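Local coordinates for RNA-binding protein RMD9, mitochondrial (Saccharomyces cerevisiae S288C, PDB 7A9X) that binds the dodecameric 5'-AAUAA[U/C]AUUCUU-3' element in the 3'-UTRs of mitochondrial mRNAs and takes part in their processing or stability, at residues N405-T409 / I441-S445; Q473-N478 / Y554-Q560; V489-Q493 / Y572-N576; Y544-L548 / R563-G567. All coordinates share one frame; numbering follows the deposited sequence.

Contact 1. Residues N405-T409 / I441-S445; sequences NVMLT and ILLKS. With nucleotides of chain B.
I441 CD1 lies on one side of the N405 amide plane, 4.1 Å from N405 CG. At the amide's nitrogen end, N405 ND2 donates to O2 of U10 of chain B (3.1 Å, 156° at the hydrogen). E401 takes a second bond from ND2, and Y427 bonds to N405 OD1. The amide is therefore fixed in its turn against the uracil. T409 OG1 and T409 N reach N405 O from opposite faces of its carbonyl plane, with OG1 at 2.7 Å. The I441 and T409 side chains cross at about a right angle, with I441 CD1 3.3 Å from T409 OG1. The two helix segments run almost parallel, 11° apart, with axes 10.1 Å apart. They are assigned to the successive pentatricopeptide repeats PPR7 and PPR8, an inferred assignment that fits stacked repeats lining one RNA path. T409 CG2, anti to its own N, meets OP1 of U11 of chain B at 3.4 Å. With an alanine here, OG1 and CG2 are gone, which is likely to leave N405 O without its hydroxyl donor and the U11 phosphate without the methyl beside it. Away from the RNA, L408 CD2 packs on L442 CD2 (3.6 Å), and the L408 and I441 side chains slide past each other in opposite directions. A water donates to both L408 O and S445 OG.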
# COMPACT_ATOMS: atom_id res chain seq x y z
N ASN A 405 -6.93 -7.40 14.59
CA ASN A 405 -5.50 -7.64 14.43
C ASN A 405 -4.69 -6.36 14.65
O ASN A 405 -3.69 -6.37 15.37
CB ASN A 405 -5.21 -8.22 13.05
CG ASN A 405 -5.79 -9.61 12.86
OD1 ASN A 405 -6.09 -10.31 13.83
ND2 ASN A 405 -5.94 -10.03 11.61
N VAL A 406 -5.12 -5.25 14.05
CA VAL A 406 -4.45 -3.97 14.26
C VAL A 406 -4.54 -3.56 15.72
O VAL A 406 -3.54 -3.13 16.32
CB VAL A 406 -5.04 -2.89 13.34
CG1 VAL A 406 -4.42 -1.54 13.63
CG2 VAL A 406 -4.85 -3.26 11.88
N MET A 407 -5.73 -3.68 16.31
CA MET A 407 -5.90 -3.32 17.72
C MET A 407 -4.96 -4.11 18.61
O MET A 407 -4.28 -3.53 19.47
CB MET A 407 -7.36 -3.56 18.13
CG MET A 407 -7.72 -3.04 19.51
SD MET A 407 -9.35 -3.59 20.04
CE MET A 407 -10.38 -3.05 18.68
N LEU A 408 -4.89 -5.43 18.41
CA LEU A 408 -4.03 -6.27 19.25
C LEU A 408 -2.56 -5.95 19.03
O LEU A 408 -1.78 -5.91 20.00
CB LEU A 408 -4.31 -7.74 18.96
CG LEU A 408 -3.47 -8.75 19.75
CD1 LEU A 408 -3.66 -8.56 21.25
CD2 LEU A 408 -3.82 -10.17 19.34
N THR A 409 -2.15 -5.73 17.78
CA THR A 409 -0.75 -5.41 17.50
C THR A 409 -0.31 -4.15 18.23
O THR A 409 0.68 -4.16 18.97
CB THR A 409 -0.55 -5.23 15.99
OG1 THR A 409 -0.99 -6.41 15.29
CG2 THR A 409 0.91 -4.97 15.68
N ILE A 441 -0.08 -12.83 15.48
CA ILE A 441 -0.03 -11.71 16.41
C ILE A 441 -0.23 -12.19 17.84
O ILE A 441 0.41 -11.69 18.78
CB ILE A 441 -1.06 -10.64 16.02
CG1 ILE A 441 -0.78 -10.13 14.61
CG2 ILE A 441 -1.05 -9.50 17.02
CD1 ILE A 441 -1.91 -9.32 14.02
N LEU A 442 -1.13 -13.16 18.04
CA LEU A 442 -1.35 -13.70 19.38
C LEU A 442 -0.08 -14.30 19.96
O LEU A 442 0.20 -14.17 21.16
CB LEU A 442 -2.48 -14.72 19.35
CG LEU A 442 -3.90 -14.16 19.26
CD1 LEU A 442 -4.89 -15.25 18.88
CD2 LEU A 442 -4.31 -13.51 20.57
N LEU A 443 0.71 -14.97 19.12
CA LEU A 443 2.01 -15.46 19.57
C LEU A 443 2.97 -14.30 19.83
O LEU A 443 3.66 -14.27 20.86
CB LEU A 443 2.61 -16.42 18.55
CG LEU A 443 4.02 -16.94 18.85
CD1 LEU A 443 4.05 -17.69 20.18
CD2 LEU A 443 4.53 -17.82 17.72
N LYS A 444 3.02 -13.33 18.91
CA LYS A 444 3.90 -12.18 19.07
C LYS A 444 3.57 -11.40 20.34
O LYS A 444 4.47 -10.85 20.98
CB LYS A 444 3.79 -11.26 17.85
CG LYS A 444 4.75 -10.09 17.83
CD LYS A 444 4.40 -9.10 16.73
CE LYS A 444 5.53 -8.12 16.45
NZ LYS A 444 6.00 -7.41 17.66
N SER A 445 2.29 -11.35 20.72
CA SER A 445 1.87 -10.54 21.86
C SER A 445 2.51 -11.02 23.16
O SER A 445 2.67 -10.23 24.10
CB SER A 445 0.35 -10.56 21.99
OG SER A 445 -0.26 -9.99 20.84
P U B 10 0.34 -2.99 6.90
OP1 U B 10 1.41 -2.19 7.53
OP2 U B 10 0.70 -4.05 5.93
O5' U B 10 -0.53 -3.65 8.07
C5' U B 10 -0.82 -2.94 9.26
C4' U B 10 -1.50 -3.83 10.27
O4' U B 10 -2.70 -4.38 9.67
C3' U B 10 -0.70 -5.05 10.71
O3' U B 10 0.17 -4.76 11.79
C2' U B 10 -1.78 -6.08 11.07
O2' U B 10 -2.23 -5.89 12.40
C1' U B 10 -2.91 -5.71 10.10
N1 U B 10 -2.96 -6.58 8.91
C2 U B 10 -3.86 -7.63 8.92
O2 U B 10 -4.59 -7.86 9.87
N3 U B 10 -3.87 -8.40 7.78
C4 U B 10 -3.09 -8.23 6.66
O4 U B 10 -3.21 -9.01 5.71
C5 U B 10 -2.18 -7.12 6.72
C6 U B 10 -2.15 -6.35 7.81
P U B 11 1.76 -4.87 11.61
OP1 U B 11 2.40 -4.19 12.77
OP2 U B 11 2.10 -4.42 10.24
O5' U B 11 2.06 -6.43 11.71
C5' U B 11 1.87 -7.13 12.93
C4' U B 11 2.06 -8.62 12.74
O4' U B 11 0.98 -9.15 11.92
C3' U B 11 3.31 -9.05 12.00
O3' U B 11 4.47 -9.06 12.82
C2' U B 11 2.93 -10.42 11.46
O2' U B 11 2.99 -11.40 12.49
C1' U B 11 1.46 -10.20 11.11
N1 U B 11 1.28 -9.81 9.69
C2 U B 11 1.40 -10.79 8.73
O2 U B 11 1.63 -11.96 8.99
N3 U B 11 1.22 -10.35 7.44
C4 U B 11 0.95 -9.06 7.03
O4 U B 11 0.81 -8.82 5.83
C5 U B 11 0.84 -8.11 8.09
C6 U B 11 1.01 -8.50 9.35
O HOH W 1 0.33 -7.50 20.67
O HOH W 2 3.82 -4.90 17.95

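Contact 2. Residues Q473-N478 / Y554-Q560; sequences QQYIAN and YFRATKQ
R556 turns sharply at its second torsion (chi2 83°), and this swings its guanidinium back over the chain at Q474 and Y475. Beyond the bend the chain is straight. NH2 of R556 then reaches Y475 O in the guanidinium plane, in a weak hydrogen bond of 3.3 Å. The Y475 ring stands upright to that group, its plane 89° away. Y475 CD2 lies over a guanidinium face, while R556 CD meets the edge of the ring. Q474 OE1 is 2.9 Å from R556 NH1, but the angle is too poor for a hydrogen bond.

The backbones are joined more firmly. I476 N donates to Y554 O at 2.9 Å, in the carbonyl plane. R556 N returns a bond to I476 O at 3.0 Å, tilted 26° from the plane of the I476 carbonyl. Together they make a single bridge of parallel type between I476 and F555, in a protein with no regular strands. Q560, extended beyond CG, adds a weak bond from NE2 to I476 O. I476 O thus has one sound donor and one weak one. I476 CD1 rests on Y554 CB at 4.1 Å, and I476 CB lies beside F555 CD1.

The bridge joins the loop that follows helix 454-470 to the loop that leads into helix 559-563. A477 is the N-cap residue of helix 478-486, and its N bonds to D480. I476, F555 and Q560 all touch L481 of that helix. Helix 540-551 also contributes, with Y551 on I476 and L548 on F555.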
# COMPACT_ATOMS: atom_id res chain seq x y z
N GLN A 473 -1.39 -23.96 4.13
CA GLN A 473 -0.07 -23.37 3.95
C GLN A 473 0.98 -24.45 3.72
O GLN A 473 0.96 -25.51 4.37
CB GLN A 473 0.31 -22.52 5.17
CG GLN A 473 -0.07 -21.05 5.05
CD GLN A 473 0.82 -20.29 4.08
OE1 GLN A 473 0.74 -20.48 2.86
NE2 GLN A 473 1.67 -19.42 4.61
N GLN A 474 1.90 -24.18 2.80
CA GLN A 474 2.89 -25.19 2.42
C GLN A 474 3.89 -25.42 3.53
O GLN A 474 4.01 -26.53 4.06
CB GLN A 474 3.59 -24.75 1.13
CG GLN A 474 2.66 -24.15 0.10
CD GLN A 474 3.39 -23.33 -0.93
OE1 GLN A 474 2.96 -22.23 -1.30
NE2 GLN A 474 4.52 -23.84 -1.41
N TYR A 475 4.64 -24.38 3.91
CA TYR A 475 5.72 -24.51 4.87
C TYR A 475 5.65 -23.33 5.85
O TYR A 475 4.69 -22.55 5.84
CB TYR A 475 7.07 -24.60 4.15
CG TYR A 475 7.06 -25.56 2.98
CD1 TYR A 475 7.07 -26.94 3.18
CD2 TYR A 475 7.02 -25.09 1.67
CE1 TYR A 475 7.06 -27.82 2.10
CE2 TYR A 475 7.01 -25.96 0.59
CZ TYR A 475 7.02 -27.32 0.81
OH TYR A 475 7.01 -28.19 -0.26
N ILE A 476 6.66 -23.22 6.69
CA ILE A 476 6.72 -22.18 7.71
C ILE A 476 7.43 -20.96 7.14
O ILE A 476 8.59 -21.05 6.73
CB ILE A 476 7.42 -22.69 8.98
CG1 ILE A 476 6.59 -23.79 9.64
CG2 ILE A 476 7.67 -21.54 9.95
CD1 ILE A 476 7.18 -24.29 10.95
N ALA A 477 6.74 -19.83 7.13
CA ALA A 477 7.29 -18.61 6.56
C ALA A 477 8.09 -17.84 7.60
O ALA A 477 8.13 -18.19 8.79
CB ALA A 477 6.17 -17.74 5.98
N ASN A 478 8.75 -16.76 7.15
CA ASN A 478 9.53 -15.93 8.05
C ASN A 478 8.66 -15.27 9.11
O ASN A 478 9.05 -15.18 10.28
CB ASN A 478 10.30 -14.88 7.26
CG ASN A 478 11.54 -15.43 6.59
OD1 ASN A 478 12.05 -16.49 6.96
ND2 ASN A 478 12.04 -14.72 5.59
N TYR A 554 10.11 -28.39 8.36
CA TYR A 554 8.92 -27.75 7.83
C TYR A 554 9.17 -26.31 7.37
O TYR A 554 8.22 -25.61 7.04
CB TYR A 554 7.80 -27.77 8.87
CG TYR A 554 7.42 -29.17 9.32
CD1 TYR A 554 6.53 -29.93 8.58
CD2 TYR A 554 7.95 -29.72 10.48
CE1 TYR A 554 6.18 -31.21 8.98
CE2 TYR A 554 7.61 -30.99 10.89
CZ TYR A 554 6.72 -31.73 10.14
OH TYR A 554 6.38 -33.00 10.54
N PHE A 555 10.43 -25.88 7.35
CA PHE A 555 10.75 -24.50 6.99
C PHE A 555 10.56 -24.27 5.50
O PHE A 555 10.66 -25.19 4.68
CB PHE A 555 12.19 -24.17 7.37
CG PHE A 555 12.40 -23.91 8.84
CD1 PHE A 555 11.33 -23.93 9.73
CD2 PHE A 555 13.66 -23.62 9.33
CE1 PHE A 555 11.53 -23.68 11.08
CE2 PHE A 555 13.86 -23.37 10.68
CZ PHE A 555 12.80 -23.40 11.55
N ARG A 556 10.28 -23.02 5.14
CA ARG A 556 10.24 -22.65 3.72
C ARG A 556 11.61 -22.88 3.08
O ARG A 556 11.70 -23.30 1.93
CB ARG A 556 9.81 -21.20 3.56
CG ARG A 556 8.92 -20.94 2.36
CD ARG A 556 7.46 -21.26 2.68
NE ARG A 556 6.57 -20.91 1.58
CZ ARG A 556 5.24 -20.97 1.65
NH1 ARG A 556 4.50 -20.63 0.60
NH2 ARG A 556 4.65 -21.36 2.77
N ALA A 557 12.67 -22.60 3.83
CA ALA A 557 14.04 -22.82 3.38
C ALA A 557 14.92 -23.03 4.61
O ALA A 557 14.68 -22.44 5.66
CB ALA A 557 14.56 -21.64 2.55
N THR A 558 15.94 -23.88 4.47
CA THR A 558 16.82 -24.14 5.60
C THR A 558 17.73 -22.96 5.91
O THR A 558 18.37 -22.95 6.97
CB THR A 558 17.65 -25.40 5.36
OG1 THR A 558 18.70 -25.12 4.42
CG2 THR A 558 16.78 -26.52 4.82
N LYS A 559 17.81 -21.97 5.02
CA LYS A 559 18.53 -20.74 5.32
C LYS A 559 17.83 -19.92 6.39
O LYS A 559 18.44 -18.99 6.94
CB LYS A 559 18.69 -19.90 4.04
CG LYS A 559 19.82 -18.87 4.11
CD LYS A 559 19.98 -18.14 2.79
CE LYS A 559 21.16 -17.18 2.84
NZ LYS A 559 21.35 -16.45 1.56
N GLN A 560 16.57 -20.22 6.70
CA GLN A 560 15.90 -19.59 7.83
C GLN A 560 16.56 -19.96 9.15
O GLN A 560 16.42 -19.22 10.13
CB GLN A 560 14.42 -19.96 7.85
CG GLN A 560 13.64 -19.47 6.64
CD GLN A 560 12.20 -19.94 6.65
OE1 GLN A 560 11.87 -20.98 7.24
NE2 GLN A 560 11.32 -19.18 6.01

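Contact 3. Residues V489-Q493 / Y572-N576; sequences VVWSQ and YPILN
V489 and Y572 form the apolar centre, with V489 CG1 against Y572 CB at 3.7 Å. The V489 and L575 side chains cross at about a right angle, with V489 CG2 3.9 Å from L575 CD1. One helical position on, V490 lays CG2 over a face of the Y572 ring. This is a CH-pi contact, 4.0 Å from V490 CG2 to the centroid of the Y572 ring and 29° off its normal. Q493 CG meets the same ring at its edge, in plane, 3.8 Å from Y572 CD1. The helix thus holds the tyrosine on a face and at an edge. A smaller residue such as an alanine in place of Y572 would probably leave V490 CG2 without the ring face it lies on and Q493 CG without the ring edge.

Farther out, I574 CD1 reaches S492 CB at 4.0 Å. The polar edge belongs to Q493. Its chain bends at the second torsion (chi2 70°), which sends OE1 across to the start of the 3-10 segment 573-575. There I574 N donates to Q493 OE1 at 3.0 Å and meets the amide C=O nearly end-on. Q493 OE1 also lies close to I574 CB, at 3.2 Å. Q493 NE2 bonds to D497 of its own helix, which fixes the amide's rotation. I541 of helix 540-551 touches S492, I574 and L575. Y572 itself packs on an uracil base of the bound RNA. The chemistry is mostly apolar, with one side-chain to backbone bond that ties the turn after helix 566-571 to helix 489-502.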
# COMPACT_ATOMS: atom_id res chain seq x y z
N VAL A 489 13.28 -14.32 22.24
CA VAL A 489 14.59 -13.67 22.22
C VAL A 489 14.47 -12.18 22.51
O VAL A 489 15.23 -11.63 23.31
CB VAL A 489 15.28 -13.92 20.86
CG1 VAL A 489 16.66 -13.27 20.83
CG2 VAL A 489 15.36 -15.40 20.57
N VAL A 490 13.51 -11.52 21.86
CA VAL A 490 13.36 -10.07 22.03
C VAL A 490 12.96 -9.75 23.47
O VAL A 490 13.46 -8.79 24.07
CB VAL A 490 12.35 -9.52 21.01
CG1 VAL A 490 12.28 -8.00 21.11
CG2 VAL A 490 12.75 -9.93 19.61
N TRP A 491 12.06 -10.55 24.04
CA TRP A 491 11.68 -10.36 25.44
C TRP A 491 12.87 -10.56 26.37
O TRP A 491 13.07 -9.78 27.30
CB TRP A 491 10.53 -11.30 25.80
CG TRP A 491 10.10 -11.22 27.25
CD1 TRP A 491 9.12 -10.42 27.78
CD2 TRP A 491 10.64 -11.97 28.34
NE1 TRP A 491 9.02 -10.63 29.13
CE2 TRP A 491 9.94 -11.58 29.50
CE3 TRP A 491 11.64 -12.94 28.45
CZ2 TRP A 491 10.22 -12.12 30.76
CZ3 TRP A 491 11.91 -13.48 29.69
CH2 TRP A 491 11.20 -13.07 30.83
N SER A 492 13.66 -11.61 26.12
CA SER A 492 14.84 -11.85 26.95
C SER A 492 15.86 -10.74 26.80
O SER A 492 16.40 -10.25 27.80
CB SER A 492 15.45 -13.21 26.61
OG SER A 492 14.50 -14.25 26.72
N GLN A 493 16.15 -10.33 25.56
CA GLN A 493 17.05 -9.20 25.35
C GLN A 493 16.51 -7.94 26.01
O GLN A 493 17.28 -7.14 26.55
CB GLN A 493 17.27 -8.97 23.86
CG GLN A 493 18.25 -7.85 23.53
CD GLN A 493 19.68 -8.20 23.89
OE1 GLN A 493 20.17 -9.28 23.56
NE2 GLN A 493 20.36 -7.28 24.57
N TYR A 572 20.33 -9.29 18.32
CA TYR A 572 20.01 -9.61 19.70
C TYR A 572 21.15 -10.46 20.25
O TYR A 572 21.11 -11.69 20.17
CB TYR A 572 18.66 -10.32 19.80
CG TYR A 572 17.51 -9.49 19.29
CD1 TYR A 572 16.84 -8.60 20.12
CD2 TYR A 572 17.10 -9.58 17.96
CE1 TYR A 572 15.79 -7.83 19.65
CE2 TYR A 572 16.05 -8.81 17.48
CZ TYR A 572 15.40 -7.94 18.33
OH TYR A 572 14.36 -7.18 17.86
N PRO A 573 22.18 -9.82 20.82
CA PRO A 573 23.40 -10.57 21.19
C PRO A 573 23.20 -11.58 22.31
O PRO A 573 24.09 -12.41 22.53
CB PRO A 573 24.37 -9.46 21.62
CG PRO A 573 23.83 -8.20 21.00
CD PRO A 573 22.34 -8.37 21.01
N ILE A 574 22.07 -11.55 23.02
CA ILE A 574 21.83 -12.55 24.06
C ILE A 574 21.70 -13.95 23.46
O ILE A 574 21.80 -14.95 24.18
CB ILE A 574 20.60 -12.18 24.90
CG1 ILE A 574 20.56 -12.99 26.20
CG2 ILE A 574 19.32 -12.39 24.10
CD1 ILE A 574 19.38 -12.69 27.08
N LEU A 575 21.48 -14.04 22.15
CA LEU A 575 21.44 -15.34 21.49
C LEU A 575 22.83 -15.95 21.35
O LEU A 575 22.94 -17.18 21.22
CB LEU A 575 20.78 -15.20 20.12
CG LEU A 575 20.01 -16.40 19.58
CD1 LEU A 575 18.97 -16.86 20.58
CD2 LEU A 575 19.35 -16.05 18.25
N ASN A 576 23.89 -15.14 21.38
CA ASN A 576 25.24 -15.66 21.21
C ASN A 576 25.65 -16.57 22.35
O ASN A 576 26.44 -17.50 22.15
CB ASN A 576 26.24 -14.52 21.06
CG ASN A 576 26.25 -13.92 19.67
OD1 ASN A 576 26.19 -14.64 18.67
ND2 ASN A 576 26.32 -12.60 19.59

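Contact 4. Residues Y544-L548 / R563-G567; sequences YLKIL and RYTTG. With nucleotides of chain B.
Y544 OH donates to Y564 O in a short hydrogen bond of 2.5 Å. The donor is tilted 18° from the carbonyl plane, and the C=O...O angle is 124°. Y564 is the first residue to leave helical geometry after helix 559-563, and the bond gives its buried carbonyl oxygen a partner. With CG anti to the backbone N (chi1 167°), Y544 carries its ring to Y564. The two side chains cross at about a right angle, and Y544 OH also lies against Y564 CB at 3.1 Å. L548 CD1 is 3.3 Å from Y564 O, and the L548 and T565 side chains slide past each other in opposite directions. T565 OG1 bonds to V561 O.

R563, just before Y564, meets the RNA. R563 NH1 and NH2 both donate to OP2 of U14 of chain B, with NH1 at 2.8 Å. NH1 also makes a weak bond to OP1 of U13 of chain B. C5 of U14 lies 3.4 Å above the guanidinium plane, over its centre. U14 N3 donates weakly to R563 O, a contact the base makes with the main chain. G567 CA lies 3.1 Å from O2 of U14, where a side-chain carbon would clash with the base.

R563 CG lies over one face of the Y564 ring, toward its rim, and Y564 OH bonds to S482 of helix 478-486. L481 and R485 of that helix also touch Y564. Helix 540-551 backs the turn between helices 559-563 and 566-571. Through I547 it also packs on L458 and W461 of helix 454-470.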
# COMPACT_ATOMS: atom_id res chain seq x y z
N TYR A 544 12.85 -21.43 22.43
CA TYR A 544 12.92 -20.90 21.07
C TYR A 544 13.85 -21.74 20.20
O TYR A 544 13.51 -22.09 19.06
CB TYR A 544 13.38 -19.44 21.12
CG TYR A 544 13.80 -18.85 19.79
CD1 TYR A 544 12.85 -18.43 18.87
CD2 TYR A 544 15.14 -18.70 19.48
CE1 TYR A 544 13.24 -17.88 17.66
CE2 TYR A 544 15.53 -18.15 18.27
CZ TYR A 544 14.58 -17.74 17.37
OH TYR A 544 14.96 -17.19 16.17
N LEU A 545 15.04 -22.07 20.72
CA LEU A 545 15.98 -22.88 19.95
C LEU A 545 15.51 -24.32 19.82
O LEU A 545 15.88 -25.01 18.86
CB LEU A 545 17.36 -22.83 20.60
CG LEU A 545 18.08 -21.49 20.54
CD1 LEU A 545 19.34 -21.52 21.39
CD2 LEU A 545 18.41 -21.12 19.10
N LYS A 546 14.70 -24.80 20.76
CA LYS A 546 14.17 -26.15 20.67
C LYS A 546 13.14 -26.27 19.56
O LYS A 546 13.13 -27.25 18.80
CB LYS A 546 13.57 -26.58 22.01
CG LYS A 546 12.87 -27.92 21.97
CD LYS A 546 12.22 -28.22 23.31
CE LYS A 546 13.26 -28.31 24.41
NZ LYS A 546 12.64 -28.66 25.71
N ILE A 547 12.26 -25.27 19.43
CA ILE A 547 11.24 -25.30 18.40
C ILE A 547 11.86 -25.11 17.02
O ILE A 547 11.43 -25.73 16.04
CB ILE A 547 10.16 -24.24 18.69
CG1 ILE A 547 9.54 -24.48 20.07
CG2 ILE A 547 9.08 -24.28 17.62
CD1 ILE A 547 8.56 -23.41 20.48
N LEU A 548 12.88 -24.25 16.92
CA LEU A 548 13.56 -24.06 15.65
C LEU A 548 14.14 -25.38 15.13
O LEU A 548 13.92 -25.75 13.97
CB LEU A 548 14.67 -23.02 15.79
CG LEU A 548 14.29 -21.54 15.83
CD1 LEU A 548 15.56 -20.70 15.83
CD2 LEU A 548 13.41 -21.19 14.64
N ARG A 563 19.12 -17.40 9.59
CA ARG A 563 18.46 -16.11 9.77
C ARG A 563 17.98 -15.93 11.21
O ARG A 563 18.15 -14.86 11.80
CB ARG A 563 17.30 -15.99 8.79
CG ARG A 563 16.34 -14.84 9.06
CD ARG A 563 15.15 -14.89 8.11
NE ARG A 563 14.15 -13.88 8.44
CZ ARG A 563 14.03 -12.72 7.81
NH1 ARG A 563 13.09 -11.86 8.18
NH2 ARG A 563 14.84 -12.41 6.80
N TYR A 564 17.38 -16.97 11.78
CA TYR A 564 16.79 -16.90 13.11
C TYR A 564 17.70 -17.48 14.18
O TYR A 564 17.22 -17.90 15.24
CB TYR A 564 15.43 -17.60 13.12
CG TYR A 564 14.37 -16.82 12.37
CD1 TYR A 564 13.73 -15.74 12.97
CD2 TYR A 564 14.02 -17.15 11.07
CE1 TYR A 564 12.77 -15.01 12.30
CE2 TYR A 564 13.06 -16.43 10.39
CZ TYR A 564 12.44 -15.37 11.00
OH TYR A 564 11.48 -14.65 10.33
N THR A 565 19.01 -17.51 13.94
CA THR A 565 19.97 -18.00 14.92
C THR A 565 21.22 -17.13 14.88
O THR A 565 21.38 -16.23 15.72
CB THR A 565 20.32 -19.47 14.65
OG1 THR A 565 19.13 -20.26 14.75
CG2 THR A 565 21.33 -19.99 15.64
N THR A 566 22.10 -17.38 13.91
CA THR A 566 23.32 -16.58 13.81
C THR A 566 23.01 -15.15 13.38
O THR A 566 23.55 -14.20 13.95
CB THR A 566 24.30 -17.24 12.84
OG1 THR A 566 24.52 -18.60 13.25
CG2 THR A 566 25.63 -16.50 12.83
N GLY A 567 22.14 -14.99 12.38
CA GLY A 567 21.77 -13.65 11.95
C GLY A 567 20.95 -12.89 12.98
O GLY A 567 21.10 -11.68 13.12
P U B 14 14.62 -8.47 6.24
OP1 U B 14 14.49 -8.02 4.84
OP2 U B 14 13.64 -9.43 6.80
O5' U B 14 16.08 -9.08 6.43
C5' U B 14 17.24 -8.33 6.08
C4' U B 14 18.52 -9.04 6.47
O4' U B 14 18.49 -9.33 7.89
C3' U B 14 18.77 -10.38 5.76
O3' U B 14 20.18 -10.54 5.54
C2' U B 14 18.30 -11.40 6.79
O2' U B 14 18.88 -12.68 6.67
C1' U B 14 18.68 -10.72 8.10
N1 U B 14 17.85 -11.13 9.24
C2 U B 14 18.42 -11.92 10.22
O2 U B 14 19.58 -12.28 10.17
N3 U B 14 17.58 -12.27 11.24
C4 U B 14 16.26 -11.92 11.39
O4 U B 14 15.63 -12.32 12.37
C5 U B 14 15.74 -11.10 10.34
C6 U B 14 16.53 -10.75 9.32
P U B 13 11.33 -9.47 10.57
OP1 U B 13 11.83 -10.85 10.77
OP2 U B 13 10.79 -8.71 11.72
O5' U B 13 12.51 -8.60 9.93
C5' U B 13 12.26 -7.31 9.40
C4' U B 13 13.54 -6.53 9.27
O4' U B 13 14.05 -6.22 10.59
C3' U B 13 14.69 -7.26 8.58
O3' U B 13 14.63 -7.15 7.17
C2' U B 13 15.93 -6.61 9.18
O2' U B 13 16.21 -5.38 8.54
C1' U B 13 15.46 -6.31 10.61
N1 U B 13 15.85 -7.36 11.58
C2 U B 13 17.18 -7.52 11.91
O2 U B 13 18.08 -6.86 11.43
N3 U B 13 17.43 -8.52 12.82
C4 U B 13 16.51 -9.34 13.44
O4 U B 13 16.89 -10.19 14.25
C5 U B 13 15.15 -9.10 13.06
C6 U B 13 14.88 -8.14 12.17

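Overall arrangement
Contacts 2, 3 and 4 lie together in the C-terminal part, joined through contact 4, and contact 1 stands before them in the chain. The centre of contact 4 is 13 Å from that of contact 2 and 11 Å from that of contact 3. It meets contact 2 through a probable hydrogen bond between N478 O and Y564 OH (2.5 Å), and contact 3 where V489 CG2 packs on Y544 CD2 (3.5 Å). Contact 1 lies about 21 Å from each of the others, centre to centre, without touching them. The bound RNA spans the interval: contact 1 takes U10 and U11 of chain B, and contact 4 takes U13 and U14. Contact 3 reaches an uracil through Y572, while contact 2 stays about 5 Å from the RNA at its nearest atom.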